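Local coordinates for beta-galactosidase (Bacillus circulans subsp. alkalophilus, PDB 3TTY), which hydrolyses terminal, non-reducing beta-D-galactose residues from beta-galactosides, using a TIM-barrel glycoside hydrolase domain, and assembles as a trimer, at residues A[8-13]-A[339-344]; A[119-124]-A[230-235]; A[395-400]-A[438-443]; A[518-523]-A[545-550]. All blocks are in the same frame, centred on the assembly; numbering follows the deposited sequence.

Contacts 1 and 2 belong to the TIM-barrel part of the chain, contact 2 falling within the sequence loop that contact 1 closes; contacts 3 and 4 lie in the trimerisation domain. Contact 1, in the barrel wall, is buried and joins two parallel strands through backbone bonds and aromatic packing, whereas contact 2 is a partly buried helix pair with no direct hydrogen bond, held by sulfur contacts and one water. Contact 3 again pairs parallel strands, but a serine, a glutamine and a buried aspartate carry much of it. Contact 4 is antiparallel and mostly backbone, and it alone reaches another subunit. The centres of contacts 1 and 4 are about 45 Å apart.

Contact 1 of 4, residues A[8-13]-A[339-344]; sequences KIWYGG and ADTVMF
Gly12 O takes the shortest bond of the pair, from Phe344 N at 2.7 Å, with the donor in the carbonyl plane. The same oxygen also receives a CA-H...O contact from Met343 CA, so two groups meet it from the neighbouring strand. Two residues earlier, Val342 N repeats the pattern to Trp10 O at 2.9 Å, while Tyr11 CA turns its hydrogen to Val342 O. Strands 10-13 and 341-344 run parallel, 15° apart, and are the first and last of the eight in the TIM barrel: their pairing closes the cylinder. On one face of the sheet, Thr341 CG2 sits over the indole of Trp10, displaced toward its rim, and Met343 SD reaches the ring edge at CE3. On the other, Val342 CG2 lies in the plane of the Tyr11 ring at its CD1-CE1 edge, 3.4 Å from CD1. The chi1 of Tyr11 (-164°) sets CG beside its carbonyl carbon. At the far end of the ring, Tyr11 OH comes to the edge of the Phe344 ring, 3.4 Å from CE2. The two rings are inclined at 70°. That hydroxyl is hydrogen-bonded to Cys376 O of the covering helix 371-386, and an alanine in place of Tyr11 would probably take from Cys376 O its bond to the hydroxyl and open a gap between Val342 CG2 and Phe344. Just before strand 10-13, Ile9 CG2 packs on Val342 CG1 at 3.5 Å, and a water lies within bonding distance of both Lys8 O and Asp340 O.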
loop_
_atom_site.group_PDB
_atom_site.type_symbol
_atom_site.label_atom_id
_atom_site.label_comp_id
_atom_site.label_asym_id
_atom_site.label_seq_id
_atom_site.Cartn_x
_atom_site.Cartn_y
_atom_site.Cartn_z
ATOM N N LYS A 8 31.888 -33.108 16.837
ATOM C CA LYS A 8 32.339 -32.307 15.706
ATOM C C LYS A 8 31.305 -31.227 15.437
ATOM O O LYS A 8 30.289 -31.144 16.121
ATOM C CB LYS A 8 32.557 -33.176 14.444
ATOM C CG LYS A 8 31.374 -34.087 14.067
ATOM C CD LYS A 8 31.659 -34.933 12.826
ATOM C CE LYS A 8 31.855 -34.066 11.559
ATOM N NZ LYS A 8 30.572 -33.501 11.035
ATOM N N ILE A 9 31.570 -30.392 14.444
ATOM C CA ILE A 9 30.570 -29.460 13.951
ATOM C C ILE A 9 29.554 -30.269 13.157
ATOM O O ILE A 9 29.856 -30.746 12.066
ATOM C CB ILE A 9 31.222 -28.392 13.065
ATOM C CG1 ILE A 9 32.196 -27.558 13.910
ATOM C CG2 ILE A 9 30.161 -27.512 12.420
ATOM C CD1 ILE A 9 33.121 -26.694 13.120
ATOM N N TRP A 10 28.365 -30.460 13.723
ATOM C CA TRP A 10 27.321 -31.230 13.043
ATOM C C TRP A 10 27.067 -30.718 11.622
ATOM O O TRP A 10 27.163 -29.520 11.345
ATOM C CB TRP A 10 26.005 -31.197 13.835
ATOM C CG TRP A 10 26.150 -31.586 15.280
ATOM C CD1 TRP A 10 27.290 -31.965 15.920
ATOM C CD2 TRP A 10 25.110 -31.626 16.259
ATOM N NE1 TRP A 10 27.029 -32.237 17.236
ATOM C CE2 TRP A 10 25.697 -32.041 17.471
ATOM C CE3 TRP A 10 23.741 -31.357 16.226
ATOM C CZ2 TRP A 10 24.960 -32.194 18.642
ATOM C CZ3 TRP A 10 23.012 -31.504 17.388
ATOM C CH2 TRP A 10 23.623 -31.922 18.582
ATOM N N TYR A 11 26.724 -31.631 10.725
ATOM C CA TYR A 11 26.496 -31.268 9.335
ATOM C C TYR A 11 25.324 -32.055 8.758
ATOM O O TYR A 11 25.361 -33.287 8.698
ATOM C CB TYR A 11 27.765 -31.518 8.519
ATOM C CG TYR A 11 27.754 -30.839 7.181
ATOM C CD1 TYR A 11 27.576 -29.461 7.082
ATOM C CD2 TYR A 11 27.928 -31.573 6.011
ATOM C CE1 TYR A 11 27.568 -28.834 5.858
ATOM C CE2 TYR A 11 27.921 -30.962 4.786
ATOM C CZ TYR A 11 27.745 -29.593 4.703
ATOM O OH TYR A 11 27.745 -28.987 3.465
ATOM N N GLY A 12 24.285 -31.346 8.332
ATOM C CA GLY A 12 23.049 -31.986 7.908
ATOM C C GLY A 12 21.919 -30.976 7.930
ATOM O O GLY A 12 22.125 -29.821 7.562
ATOM N N GLY A 13 20.728 -31.392 8.358
ATOM C CA GLY A 13 19.617 -30.453 8.481
ATOM C C GLY A 13 18.243 -31.074 8.344
ATOM O O GLY A 13 18.077 -32.289 8.508
ATOM N N ALA A 339 28.790 -20.598 16.275
ATOM C CA ALA A 339 28.032 -21.773 15.842
ATOM C C ALA A 339 28.866 -23.050 15.935
ATOM O O ALA A 339 29.988 -23.098 15.445
ATOM C CB ALA A 339 27.508 -21.575 14.416
ATOM N N ASP A 340 28.314 -24.079 16.567
ATOM C CA ASP A 340 28.995 -25.367 16.688
ATOM C C ASP A 340 28.294 -26.444 15.868
ATOM O O ASP A 340 28.536 -27.638 16.041
ATOM C CB ASP A 340 29.114 -25.798 18.155
ATOM C CG ASP A 340 30.344 -25.216 18.837
ATOM O OD1 ASP A 340 31.058 -24.426 18.185
ATOM O OD2 ASP A 340 30.589 -25.544 20.024
ATOM N N THR A 341 27.404 -26.004 14.990
ATOM C CA THR A 341 26.824 -26.875 13.983
ATOM C C THR A 341 26.649 -26.050 12.719
ATOM O O THR A 341 26.522 -24.822 12.785
ATOM C CB THR A 341 25.435 -27.416 14.401
ATOM O OG1 THR A 341 24.479 -26.357 14.345
ATOM C CG2 THR A 341 25.457 -27.988 15.795
ATOM N N VAL A 342 26.667 -26.705 11.567
ATOM C CA VAL A 342 26.120 -26.080 10.366
ATOM C C VAL A 342 25.104 -27.000 9.692
ATOM O O VAL A 342 25.434 -28.075 9.186
ATOM C CB VAL A 342 27.196 -25.508 9.378
ATOM C CG1 VAL A 342 28.572 -25.455 10.014
ATOM C CG2 VAL A 342 27.201 -26.253 8.080
ATOM N N MET A 343 23.851 -26.569 9.721
ATOM C CA MET A 343 22.755 -27.388 9.245
ATOM C C MET A 343 21.866 -26.598 8.289
ATOM O O MET A 343 21.804 -25.365 8.354
ATOM C CB MET A 343 21.988 -27.945 10.433
ATOM C CG MET A 343 22.878 -28.800 11.310
ATOM S SD MET A 343 22.310 -29.095 12.993
ATOM C CE MET A 343 20.723 -29.903 12.746
ATOM N N PHE A 344 21.205 -27.319 7.389
ATOM C CA PHE A 344 20.466 -26.720 6.283
ATOM C C PHE A 344 18.968 -26.912 6.423
ATOM O O PHE A 344 18.503 -27.885 7.036
ATOM C CB PHE A 344 20.837 -27.414 4.948
ATOM C CG PHE A 344 22.274 -27.250 4.531
ATOM C CD1 PHE A 344 22.747 -26.020 4.082
ATOM C CD2 PHE A 344 23.141 -28.339 4.550
ATOM C CE1 PHE A 344 24.066 -25.859 3.687
ATOM C CE2 PHE A 344 24.472 -28.196 4.155
ATOM C CZ PHE A 344 24.935 -26.951 3.723
HETATM O O HOH W 1 29.177 -29.569 18.073
#

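Contact 2 of 4, residues A[119-124]-A[230-235]; sequences PTYRKY and LECFKM
Arg122 reaches from helix 119-135 to helix 215-243, two helices of the TIM-barrel domain whose short segments run 24° from parallel with their axes 10.8 Å apart. Arg122 and Met235 span much of that spacing. The arginine chain is extended from CG to NE, which carries its guanidinium past the shorter Cys232 to Glu231: NE lies 3.9 Å from Cys232 SG, and NH2 approaches Glu231 CB at 3.6 Å. Met235 comes the other way, its SD 3.8 Å from Arg122 CB and its CE near Arg122 O. Cys232 SG also lies in the plane of the Tyr121 ring, a sulfur-aromatic contact at the CE2 edge. The carboxylate of Glu231 stops short of a salt bridge with the arginine; a water instead accepts from Arg122 NH1 and donates to Glu231 OE1, both at 2.8 Å. In the next shell, Pro116 O accepts from Arg122 NE and Thr82 O is hydrogen-bonded to Tyr121 OH. A leucine in place of Arg122 would probably cost Pro116 O its NE bond and break the water link to Glu231. Within its own helix, Glu231 OE2 forms a salt bridge with Lys234 NZ at 3.2 Å, its hydrogen bond weak.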
loop_
_atom_site.group_PDB
_atom_site.type_symbol
_atom_site.label_atom_id
_atom_site.label_comp_id
_atom_site.label_asym_id
_atom_site.label_seq_id
_atom_site.Cartn_x
_atom_site.Cartn_y
_atom_site.Cartn_z
ATOM N N PRO A 119 -6.550 -24.152 24.895
ATOM C CA PRO A 119 -6.576 -25.363 25.719
ATOM C C PRO A 119 -6.382 -26.622 24.870
ATOM O O PRO A 119 -5.748 -27.587 25.305
ATOM C CB PRO A 119 -7.984 -25.348 26.343
ATOM C CG PRO A 119 -8.492 -23.955 26.154
ATOM C CD PRO A 119 -7.827 -23.415 24.928
ATOM N N THR A 120 -6.931 -26.628 23.667
ATOM C CA THR A 120 -6.776 -27.793 22.807
ATOM C C THR A 120 -5.330 -27.982 22.376
ATOM O O THR A 120 -4.766 -29.059 22.531
ATOM C CB THR A 120 -7.684 -27.723 21.592
ATOM O OG1 THR A 120 -9.038 -27.796 22.042
ATOM C CG2 THR A 120 -7.384 -28.876 20.637
ATOM N N TYR A 121 -4.724 -26.919 21.868
ATOM C CA TYR A 121 -3.337 -26.972 21.431
ATOM C C TYR A 121 -2.383 -27.397 22.555
ATOM O O TYR A 121 -1.492 -28.220 22.350
ATOM C CB TYR A 121 -2.911 -25.620 20.870
ATOM C CG TYR A 121 -1.455 -25.571 20.485
ATOM C CD1 TYR A 121 -0.995 -26.237 19.366
ATOM C CD2 TYR A 121 -0.541 -24.854 21.240
ATOM C CE1 TYR A 121 0.330 -26.193 19.005
ATOM C CE2 TYR A 121 0.797 -24.814 20.891
ATOM C CZ TYR A 121 1.225 -25.489 19.777
ATOM O OH TYR A 121 2.551 -25.457 19.420
ATOM N N ARG A 122 -2.553 -26.821 23.737
ATOM C CA ARG A 122 -1.677 -27.160 24.847
ATOM C C ARG A 122 -1.877 -28.608 25.283
ATOM O O ARG A 122 -0.908 -29.301 25.571
ATOM C CB ARG A 122 -1.855 -26.197 26.016
ATOM C CG ARG A 122 -1.279 -24.820 25.732
ATOM C CD ARG A 122 -0.890 -24.123 27.015
ATOM N NE ARG A 122 -0.578 -22.712 26.812
ATOM C CZ ARG A 122 -0.051 -21.926 27.747
ATOM N NH1 ARG A 122 0.225 -22.433 28.947
ATOM N NH2 ARG A 122 0.206 -20.641 27.484
ATOM N N LYS A 123 -3.127 -29.064 25.304
ATOM C CA LYS A 123 -3.431 -30.466 25.620
ATOM C C LYS A 123 -2.734 -31.450 24.674
ATOM O O LYS A 123 -2.014 -32.340 25.114
ATOM C CB LYS A 123 -4.949 -30.718 25.631
ATOM C CG LYS A 123 -5.352 -32.161 25.878
ATOM C CD LYS A 123 -6.866 -32.304 25.942
ATOM C CE LYS A 123 -7.292 -33.771 25.972
ATOM N NZ LYS A 123 -8.795 -33.928 25.984
ATOM N N TYR A 124 -2.927 -31.295 23.372
ATOM C CA TYR A 124 -2.372 -32.293 22.452
ATOM C C TYR A 124 -0.885 -32.108 22.147
ATOM O O TYR A 124 -0.183 -33.078 21.868
ATOM C CB TYR A 124 -3.208 -32.385 21.179
ATOM C CG TYR A 124 -4.584 -32.922 21.459
ATOM C CD1 TYR A 124 -4.757 -34.242 21.864
ATOM C CD2 TYR A 124 -5.710 -32.108 21.347
ATOM C CE1 TYR A 124 -6.016 -34.750 22.134
ATOM C CE2 TYR A 124 -6.986 -32.611 21.615
ATOM C CZ TYR A 124 -7.130 -33.933 22.014
ATOM O OH TYR A 124 -8.381 -34.450 22.294
ATOM N N LEU A 230 6.296 -18.576 24.897
ATOM C CA LEU A 230 7.369 -19.159 25.697
ATOM C C LEU A 230 6.821 -20.255 26.609
ATOM O O LEU A 230 7.444 -21.310 26.773
ATOM C CB LEU A 230 8.100 -18.093 26.510
ATOM C CG LEU A 230 9.323 -18.583 27.311
ATOM C CD1 LEU A 230 10.314 -19.349 26.442
ATOM C CD2 LEU A 230 10.033 -17.415 28.006
ATOM N N GLU A 231 5.648 -20.012 27.193
ATOM C CA GLU A 231 4.993 -21.016 28.023
ATOM C C GLU A 231 4.779 -22.304 27.226
ATOM O O GLU A 231 4.987 -23.411 27.735
ATOM C CB GLU A 231 3.657 -20.497 28.547
ATOM C CG GLU A 231 3.766 -19.566 29.752
ATOM C CD GLU A 231 4.452 -20.246 30.935
ATOM O OE1 GLU A 231 4.003 -21.344 31.325
ATOM O OE2 GLU A 231 5.454 -19.695 31.457
ATOM N N CYS A 232 4.349 -22.168 25.978
ATOM C CA CYS A 232 4.185 -23.355 25.139
ATOM C C CYS A 232 5.509 -24.109 25.009
ATOM O O CYS A 232 5.559 -25.316 25.233
ATOM C CB CYS A 232 3.609 -22.998 23.766
ATOM S SG CYS A 232 1.906 -22.370 23.841
ATOM N N PHE A 233 6.586 -23.403 24.683
ATOM C CA PHE A 233 7.896 -24.050 24.602
ATOM C C PHE A 233 8.251 -24.816 25.873
ATOM O O PHE A 233 8.596 -26.007 25.824
ATOM C CB PHE A 233 9.006 -23.046 24.308
ATOM C CG PHE A 233 10.389 -23.628 24.466
ATOM C CD1 PHE A 233 10.905 -24.486 23.506
ATOM C CD2 PHE A 233 11.159 -23.337 25.584
ATOM C CE1 PHE A 233 12.164 -25.042 23.649
ATOM C CE2 PHE A 233 12.427 -23.879 25.740
ATOM C CZ PHE A 233 12.936 -24.732 24.776
ATOM N N LYS A 234 8.167 -24.114 27.004
ATOM C CA LYS A 234 8.501 -24.672 28.308
ATOM C C LYS A 234 7.645 -25.877 28.638
ATOM O O LYS A 234 8.131 -26.862 29.196
ATOM C CB LYS A 234 8.348 -23.624 29.415
ATOM C CG LYS A 234 9.129 -22.335 29.164
ATOM C CD LYS A 234 9.358 -21.516 30.448
ATOM C CE LYS A 234 8.116 -21.462 31.328
ATOM N NZ LYS A 234 8.300 -20.584 32.515
ATOM N N MET A 235 6.367 -25.791 28.297
ATOM C CA MET A 235 5.458 -26.895 28.521
ATOM C C MET A 235 5.951 -28.169 27.824
ATOM O O MET A 235 5.902 -29.249 28.411
ATOM C CB MET A 235 4.047 -26.534 28.057
ATOM C CG MET A 235 3.069 -27.696 28.103
ATOM S SD MET A 235 1.574 -27.388 27.122
ATOM C CE MET A 235 2.189 -27.639 25.449
HETATM O O HOH W 2 1.206 -21.311 31.276
#

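Contact 3 of 4, residues A[395-400]-A[438-443]; sequences SEAKVA and NIQTDM
The flat ends of Gln440 and Asp442 converge on Ser395 OG from segment 438-443, and each presents its edge. Ala397 CB lies over one face of the Asp442 carboxylate, 3.4 Å from OD1. The hydroxyl lies in the amide plane of Gln440, where NE2 gives it a nearly straight bond of 3.1 Å (177° at the hydrogen). OG donates to the syn lone pair of Asp442 OD1, at 2.7 Å. These groups stand just ahead of, or at the start of, two parallel strands, 399-402 and 441-444, in the mixed sheet of the trimerisation domain; helix 423-435 lies in the connection between them, as in a beta-alpha-beta crossover. With OG anti to the backbone N (chi1 166°), Ser395 also accepts from Ala397 N, forming an ST turn, so three bonds grip its hydroxyl. A salt bridge from Arg295 to OD1 and a bond between Tyr453 OH and OD2 would probably keep this buried aspartate charged, while Glu621 N secures Gln440 OE1. Asp442 N bonds to Val399 O at 3.0 Å, and Val399 CG2 meets Ile439 CG2. A water accepts from Lys398 N and donates to Gln440 O, 2.7 Å from each.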
loop_
_atom_site.group_PDB
_atom_site.type_symbol
_atom_site.label_atom_id
_atom_site.label_comp_id
_atom_site.label_asym_id
_atom_site.label_seq_id
_atom_site.Cartn_x
_atom_site.Cartn_y
_atom_site.Cartn_z
ATOM N N SER A 395 34.119 -16.225 22.639
ATOM C CA SER A 395 34.586 -14.863 22.403
ATOM C C SER A 395 35.261 -14.299 23.644
ATOM O O SER A 395 34.812 -14.546 24.766
ATOM C CB SER A 395 33.422 -13.942 22.018
ATOM O OG SER A 395 33.825 -12.580 22.100
ATOM N N GLU A 396 36.332 -13.537 23.437
ATOM C CA GLU A 396 36.974 -12.795 24.521
ATOM C C GLU A 396 36.962 -11.301 24.229
ATOM O O GLU A 396 37.886 -10.569 24.582
ATOM C CB GLU A 396 38.388 -13.335 24.803
ATOM C CG GLU A 396 38.329 -14.654 25.588
ATOM C CD GLU A 396 39.683 -15.243 25.935
ATOM O OE1 GLU A 396 40.725 -14.632 25.598
ATOM O OE2 GLU A 396 39.694 -16.335 26.550
ATOM N N ALA A 397 35.883 -10.867 23.584
ATOM C CA ALA A 397 35.643 -9.464 23.277
ATOM C C ALA A 397 35.875 -8.573 24.484
ATOM O O ALA A 397 35.581 -8.966 25.619
ATOM C CB ALA A 397 34.225 -9.271 22.758
ATOM N N LYS A 398 36.407 -7.379 24.222
ATOM C CA LYS A 398 36.569 -6.342 25.240
ATOM C C LYS A 398 35.594 -5.227 24.937
ATOM O O LYS A 398 35.492 -4.262 25.687
ATOM C CB LYS A 398 37.991 -5.758 25.240
ATOM C CG LYS A 398 39.099 -6.744 25.552
ATOM C CD LYS A 398 38.885 -7.436 26.874
ATOM C CE LYS A 398 40.031 -8.401 27.157
ATOM N NZ LYS A 398 41.373 -7.724 27.081
ATOM N N VAL A 399 34.891 -5.353 23.817
ATOM C CA VAL A 399 33.901 -4.360 23.436
ATOM C C VAL A 399 32.524 -5.029 23.343
ATOM O O VAL A 399 32.391 -6.100 22.747
ATOM C CB VAL A 399 34.276 -3.700 22.089
ATOM C CG1 VAL A 399 33.211 -2.700 21.651
ATOM C CG2 VAL A 399 35.653 -3.041 22.181
ATOM N N ALA A 400 31.509 -4.403 23.937
ATOM C CA ALA A 400 30.143 -4.931 23.899
ATOM C C ALA A 400 29.173 -3.912 23.316
ATOM O O ALA A 400 29.348 -2.706 23.498
ATOM C CB ALA A 400 29.689 -5.345 25.273
ATOM N N ASN A 438 37.856 -5.091 12.605
ATOM C CA ASN A 438 38.151 -6.391 13.192
ATOM C C ASN A 438 38.320 -6.290 14.713
ATOM O O ASN A 438 39.144 -6.985 15.314
ATOM C CB ASN A 438 39.392 -7.023 12.538
ATOM C CG ASN A 438 39.256 -7.163 11.021
ATOM O OD1 ASN A 438 38.182 -7.485 10.503
ATOM N ND2 ASN A 438 40.344 -6.915 10.305
ATOM N N ILE A 439 37.542 -5.409 15.331
ATOM C CA ILE A 439 37.531 -5.317 16.784
ATOM C C ILE A 439 36.559 -6.364 17.270
ATOM O O ILE A 439 35.381 -6.326 16.923
ATOM C CB ILE A 439 37.053 -3.932 17.290
ATOM C CG1 ILE A 439 37.853 -2.786 16.652
ATOM C CG2 ILE A 439 37.134 -3.867 18.810
ATOM C CD1 ILE A 439 39.205 -2.561 17.287
ATOM N N GLN A 440 37.050 -7.310 18.056
ATOM C CA GLN A 440 36.211 -8.382 18.565
ATOM C C GLN A 440 35.125 -7.793 19.459
ATOM O O GLN A 440 35.416 -7.040 20.389
ATOM C CB GLN A 440 37.057 -9.378 19.345
ATOM C CG GLN A 440 36.274 -10.558 19.892
ATOM C CD GLN A 440 35.795 -11.510 18.801
ATOM O OE1 GLN A 440 36.242 -11.441 17.644
ATOM N NE2 GLN A 440 34.871 -12.402 19.166
ATOM N N THR A 441 33.874 -8.131 19.172
ATOM C CA THR A 441 32.751 -7.519 19.865
ATOM C C THR A 441 31.657 -8.537 20.182
ATOM O O THR A 441 31.428 -9.482 19.422
ATOM C CB THR A 441 32.132 -6.409 19.004
ATOM O OG1 THR A 441 31.659 -6.993 17.791
ATOM C CG2 THR A 441 33.157 -5.370 18.639
ATOM N N ASP A 442 30.994 -8.347 21.317
ATOM C CA ASP A 442 29.835 -9.151 21.690
ATOM C C ASP A 442 28.583 -8.299 21.686
ATOM O O ASP A 442 28.577 -7.201 22.250
ATOM C CB ASP A 442 29.973 -9.685 23.113
ATOM C CG ASP A 442 31.078 -10.676 23.256
ATOM O OD1 ASP A 442 31.487 -11.260 22.227
ATOM O OD2 ASP A 442 31.514 -10.879 24.408
ATOM N N MET A 443 27.520 -8.823 21.082
ATOM C CA MET A 443 26.186 -8.275 21.276
ATOM C C MET A 443 25.694 -8.789 22.623
ATOM O O MET A 443 25.798 -9.984 22.905
ATOM C CB MET A 443 25.251 -8.735 20.157
ATOM C CG MET A 443 25.643 -8.236 18.777
ATOM S SD MET A 443 25.564 -6.445 18.659
ATOM C CE MET A 443 23.925 -6.156 19.328
HETATM O O HOH W 3 37.575 -6.662 21.905
#

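Contact 4 of 4, residues A[518-523]-A[545-550]; sequences DALLPG and ILCDVI
Asp518 and Cys547 exchange two backbone bonds, a hydrogen-bonded pair in the two-stranded antiparallel sheet that strands 512-519 and 546-552 form in the trimerisation domain. Asp518 N reaches Cys547 O and Cys547 N returns to Asp518 O, each at 2.8 Å and each close to straight. The second bond lies in the plane of its carbonyl, whereas in the first the donor is tilted 32° from it. Beyond the non-hydrogen-bonded pair of Ala519 and Leu546, a third bond runs from Leu520 N to Ile545 O at 3.0 Å. Ile545 O is gripped a second time, by a water that also donates to Leu520 O and so links the two segments just past the end of strand 512-519. Apolar contacts are few and lie on both sides of the sheet. On one, Leu546 CD2 lies 3.9 Å from Ala519 CB, and it is near Asp518 O as well. On the other, the chi2 of Leu520 (-171°) places CD1 anti to CA, and this extended branch comes to Cys547 SG, 4.1 Å away, where Tyr566 packs against both residues. Charge enters through Asp518, whose carboxylate finds its partners beyond the pair: OD2 is hydrogen-bonded to Tyr566 OH, and OD1 forms a salt bridge with Arg323 of a neighbouring subunit. This edge therefore takes part in the trimer interface, where Ala519 O, pointing away from Leu546, is hydrogen-bonded to Ser320 OG of the same neighbouring subunit.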
loop_
_atom_site.group_PDB
_atom_site.type_symbol
_atom_site.label_atom_id
_atom_site.label_comp_id
_atom_site.label_asym_id
_atom_site.label_seq_id
_atom_site.Cartn_x
_atom_site.Cartn_y
_atom_site.Cartn_z
ATOM N N ASP A 518 15.482 17.397 17.674
ATOM C CA ASP A 518 15.027 17.848 16.367
ATOM C C ASP A 518 15.042 16.728 15.312
ATOM O O ASP A 518 16.073 16.101 15.069
ATOM C CB ASP A 518 15.897 19.007 15.900
ATOM C CG ASP A 518 15.407 19.610 14.605
ATOM O OD1 ASP A 518 14.172 19.693 14.429
ATOM O OD2 ASP A 518 16.256 19.982 13.766
ATOM N N ALA A 519 13.891 16.481 14.692
ATOM C CA ALA A 519 13.793 15.496 13.620
ATOM C C ALA A 519 14.077 16.137 12.256
ATOM O O ALA A 519 13.426 17.105 11.869
ATOM C CB ALA A 519 12.421 14.843 13.625
ATOM N N LEU A 520 15.057 15.605 11.532
ATOM C CA LEU A 520 15.362 16.117 10.196
ATOM C C LEU A 520 14.444 15.507 9.134
ATOM O O LEU A 520 14.184 14.297 9.136
ATOM C CB LEU A 520 16.832 15.858 9.834
ATOM C CG LEU A 520 17.855 16.444 10.817
ATOM C CD1 LEU A 520 19.262 16.332 10.253
ATOM C CD2 LEU A 520 17.516 17.893 11.179
ATOM N N LEU A 521 13.952 16.346 8.229
ATOM C CA LEU A 521 13.201 15.847 7.087
ATOM C C LEU A 521 14.158 15.051 6.198
ATOM O O LEU A 521 15.367 15.280 6.237
ATOM C CB LEU A 521 12.560 17.008 6.323
ATOM C CG LEU A 521 11.128 17.389 6.717
ATOM C CD1 LEU A 521 10.987 17.581 8.223
ATOM C CD2 LEU A 521 10.669 18.640 5.973
ATOM N N PRO A 522 13.629 14.097 5.411
ATOM C CA PRO A 522 14.479 13.244 4.561
ATOM C C PRO A 522 15.410 14.057 3.650
ATOM O O PRO A 522 14.985 15.047 3.052
ATOM C CB PRO A 522 13.465 12.450 3.723
ATOM C CG PRO A 522 12.198 12.475 4.515
ATOM C CD PRO A 522 12.195 13.778 5.270
ATOM N N GLY A 523 16.674 13.654 3.569
ATOM C CA GLY A 523 17.634 14.363 2.739
ATOM C C GLY A 523 18.232 15.615 3.370
ATOM O O GLY A 523 19.036 16.309 2.745
ATOM N N ILE A 545 19.130 12.334 10.622
ATOM C CA ILE A 545 17.984 11.679 11.235
ATOM C C ILE A 545 17.461 12.452 12.439
ATOM O O ILE A 545 16.419 13.098 12.346
ATOM C CB ILE A 545 18.275 10.219 11.577
ATOM C CG1 ILE A 545 18.891 9.517 10.364
ATOM C CG2 ILE A 545 16.990 9.515 11.995
ATOM C CD1 ILE A 545 19.003 8.002 10.511
ATOM N N LEU A 546 18.170 12.402 13.561
ATOM C CA LEU A 546 17.769 13.199 14.720
ATOM C C LEU A 546 18.939 13.979 15.291
ATOM O O LEU A 546 20.063 13.504 15.291
ATOM C CB LEU A 546 17.138 12.318 15.807
ATOM C CG LEU A 546 15.724 11.790 15.534
ATOM C CD1 LEU A 546 15.522 10.395 16.128
ATOM C CD2 LEU A 546 14.661 12.753 16.037
ATOM N N CYS A 547 18.667 15.177 15.790
ATOM C CA CYS A 547 19.692 15.989 16.430
ATOM C C CYS A 547 19.242 16.370 17.828
ATOM O O CYS A 547 18.278 17.117 17.993
ATOM C CB CYS A 547 19.982 17.254 15.618
ATOM S SG CYS A 547 20.776 16.976 14.001
ATOM N N ASP A 548 19.934 15.845 18.833
ATOM C CA ASP A 548 19.693 16.256 20.211
ATOM C C ASP A 548 20.332 17.617 20.467
ATOM O O ASP A 548 21.495 17.825 20.135
ATOM C CB ASP A 548 20.293 15.229 21.171
ATOM C CG ASP A 548 19.262 14.633 22.103
ATOM O OD1 ASP A 548 18.126 15.165 22.141
ATOM O OD2 ASP A 548 19.590 13.648 22.803
ATOM N N VAL A 549 19.588 18.548 21.057
ATOM C CA VAL A 549 20.174 19.840 21.444
ATOM C C VAL A 549 20.511 19.755 22.919
ATOM O O VAL A 549 19.606 19.692 23.747
ATOM C CB VAL A 549 19.197 20.999 21.198
ATOM C CG1 VAL A 549 19.801 22.332 21.646
ATOM C CG2 VAL A 549 18.816 21.048 19.733
ATOM N N ILE A 550 21.798 19.714 23.261
ATOM C CA ILE A 550 22.181 19.375 24.641
ATOM C C ILE A 550 23.035 20.428 25.342
ATOM O O ILE A 550 23.547 21.344 24.702
ATOM C CB ILE A 550 22.927 18.037 24.687
ATOM C CG1 ILE A 550 24.333 18.188 24.101
ATOM C CG2 ILE A 550 22.158 16.978 23.912
ATOM C CD1 ILE A 550 25.135 16.913 24.160
HETATM O O HOH W 4 14.080 12.314 11.103
#